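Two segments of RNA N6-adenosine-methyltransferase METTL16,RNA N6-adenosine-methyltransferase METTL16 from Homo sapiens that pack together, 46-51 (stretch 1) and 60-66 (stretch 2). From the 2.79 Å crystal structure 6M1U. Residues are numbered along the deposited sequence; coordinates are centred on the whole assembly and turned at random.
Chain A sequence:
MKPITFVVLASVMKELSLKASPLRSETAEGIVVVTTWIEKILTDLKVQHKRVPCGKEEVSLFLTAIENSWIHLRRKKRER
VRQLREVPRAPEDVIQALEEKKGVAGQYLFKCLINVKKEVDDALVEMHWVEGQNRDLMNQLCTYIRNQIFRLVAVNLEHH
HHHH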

# COMPACT_ATOMS: atom_id res chain seq x y z
N LYS A 46 -5.87 8.57 8.03
CA LYS A 46 -5.63 10.00 7.84
C LYS A 46 -4.15 10.26 7.52
O LYS A 46 -3.56 11.27 7.90
CB LYS A 46 -6.15 10.79 9.04
CG LYS A 46 -7.64 10.46 9.33
CD LYS A 46 -8.42 11.61 9.94
CE LYS A 46 -9.25 11.16 11.18
NZ LYS A 46 -9.58 12.28 12.18
N VAL A 47 -3.54 9.32 6.83
CA VAL A 47 -2.25 9.49 6.17
C VAL A 47 -2.47 10.28 4.89
O VAL A 47 -3.41 10.02 4.13
CB VAL A 47 -1.64 8.10 5.87
CG1 VAL A 47 -0.47 8.18 4.89
CG2 VAL A 47 -1.25 7.38 7.16
N GLN A 48 -1.62 11.26 4.64
CA GLN A 48 -1.69 11.99 3.39
C GLN A 48 -0.99 11.24 2.26
O GLN A 48 0.12 10.74 2.43
CB GLN A 48 -1.04 13.36 3.55
CG GLN A 48 -1.54 14.11 4.75
CD GLN A 48 -2.89 14.69 4.50
OE1 GLN A 48 -3.17 15.16 3.38
NE2 GLN A 48 -3.76 14.66 5.51
N HIS A 49 -1.61 11.20 1.09
CA HIS A 49 -0.93 10.57 -0.03
C HIS A 49 -1.43 11.15 -1.35
O HIS A 49 -2.55 11.64 -1.44
CB HIS A 49 -1.15 9.07 -0.01
CG HIS A 49 -2.59 8.69 0.04
ND1 HIS A 49 -3.33 8.44 -1.09
CD2 HIS A 49 -3.43 8.54 1.09
CE1 HIS A 49 -4.57 8.15 -0.74
NE2 HIS A 49 -4.65 8.20 0.58
N LYS A 50 -0.58 11.09 -2.37
CA LYS A 50 -0.91 11.52 -3.71
C LYS A 50 -0.27 10.53 -4.67
O LYS A 50 0.84 10.06 -4.41
CB LYS A 50 -0.41 12.96 -4.02
CG LYS A 50 -1.37 14.10 -3.69
CD LYS A 50 -0.65 15.48 -3.65
CE LYS A 50 -1.30 16.54 -2.62
NZ LYS A 50 -0.44 17.78 -2.23
N ARG A 51 -0.95 10.23 -5.77
CA ARG A 51 -0.33 9.46 -6.85
C ARG A 51 0.69 10.29 -7.61
O ARG A 51 0.42 11.43 -8.01
CB ARG A 51 -1.37 8.96 -7.81
CG ARG A 51 -2.06 7.76 -7.34
CD ARG A 51 -3.17 7.57 -8.26
NE ARG A 51 -4.02 6.48 -7.85
CZ ARG A 51 -4.45 5.55 -8.67
NH1 ARG A 51 -4.10 5.59 -9.95
NH2 ARG A 51 -5.25 4.61 -8.20
N SER A 60 2.20 4.38 -8.36
CA SER A 60 2.96 4.86 -7.21
C SER A 60 2.14 5.80 -6.35
O SER A 60 1.46 6.70 -6.87
CB SER A 60 4.23 5.60 -7.65
OG SER A 60 4.99 4.81 -8.55
N LEU A 61 2.23 5.61 -5.04
CA LEU A 61 1.76 6.57 -4.05
C LEU A 61 2.95 7.24 -3.38
O LEU A 61 3.88 6.55 -2.97
CB LEU A 61 0.96 5.90 -2.97
CG LEU A 61 -0.30 5.29 -3.47
CD1 LEU A 61 -0.91 4.59 -2.27
CD2 LEU A 61 -1.12 6.45 -3.99
N PHE A 62 2.91 8.55 -3.24
CA PHE A 62 3.80 9.24 -2.32
C PHE A 62 2.99 9.56 -1.06
O PHE A 62 1.89 10.11 -1.16
CB PHE A 62 4.37 10.53 -2.90
CG PHE A 62 5.44 11.14 -2.05
CD1 PHE A 62 5.11 12.03 -1.03
CD2 PHE A 62 6.77 10.80 -2.22
CE1 PHE A 62 6.10 12.57 -0.24
CE2 PHE A 62 7.75 11.34 -1.40
CZ PHE A 62 7.42 12.23 -0.43
N LEU A 63 3.51 9.18 0.10
CA LEU A 63 2.74 9.37 1.32
C LEU A 63 3.56 10.05 2.40
O LEU A 63 4.79 9.96 2.44
CB LEU A 63 2.15 8.04 1.83
CG LEU A 63 3.15 7.18 2.56
CD1 LEU A 63 2.91 7.24 4.05
CD2 LEU A 63 3.05 5.79 2.04
N THR A 64 2.85 10.75 3.26
CA THR A 64 3.42 11.54 4.34
C THR A 64 2.68 11.13 5.60
O THR A 64 1.49 11.43 5.73
CB THR A 64 3.25 13.04 4.06
OG1 THR A 64 4.03 13.40 2.92
CG2 THR A 64 3.70 13.84 5.22
N ALA A 65 3.35 10.42 6.49
CA ALA A 65 2.79 10.08 7.79
C ALA A 65 3.53 10.86 8.87
O ALA A 65 4.61 11.42 8.63
CB ALA A 65 2.88 8.57 8.06
N ILE A 66 2.93 10.93 10.05
CA ILE A 66 3.51 11.66 11.18
C ILE A 66 3.85 10.66 12.29
O ILE A 66 3.15 9.66 12.47
CB ILE A 66 2.57 12.77 11.69
CG1 ILE A 66 3.32 13.71 12.64
CG2 ILE A 66 1.36 12.19 12.37
CD1 ILE A 66 3.03 15.20 12.42

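Read from S60 to I66, this contact is a two-stranded antiparallel pairing in which the backbone does the joining and the side chains sort themselves by alternation. S60 contributes through its main chain: its O lies 3.3 Å from R51 CA, a CA-H...O contact just beyond the hydrogen-bonded pair K50 and F62.

L61 faces R51 in a non-hydrogen-bonded pair, where the strands come close, 4.5 Å from CA to CA. Its m,t rotamer brings the end of the side chain nearer to the partner strand, and L61 CD2 rests 3.7 Å from R51 CG. An aliphatic carbon of the arginine thus packs against a buried leucine, while R51 NE and NH2 are satisfied elsewhere in the structure. The same methyl sits obliquely to the H49 ring, 4.2 Å from H49 ND1.

F62 and K50 then close a reciprocal pair of bonds: F62 N to K50 O at 2.8 Å and K50 N to F62 O at 2.9 Å, both fairly straight. F62 O also receives H49 CA at 3.1 Å. The phenylalanine ring leads away from stretch 1, so this pair is held by its backbone.

At L63 the strands draw in again, to 4.1 Å between L63 CA and H49 CA, and L63 CB meets H49 CB at 3.9 Å. L63 CD1 also meets V47 CG1, 3.6 Å away. By strand alternation L61, L63, H49 and R51 share one face, and Q48, K50, F62 and T64 the other.

T64 repeats the reciprocal pattern with Q48, less evenly: T64 N to Q48 O is 2.9 Å, whereas Q48 N to T64 O stretches to 3.3 Å at 143°. Beyond it, A65 CB makes a looser apolar contact with V47 CG2 at 4.4 Å, and I66 is out of reach.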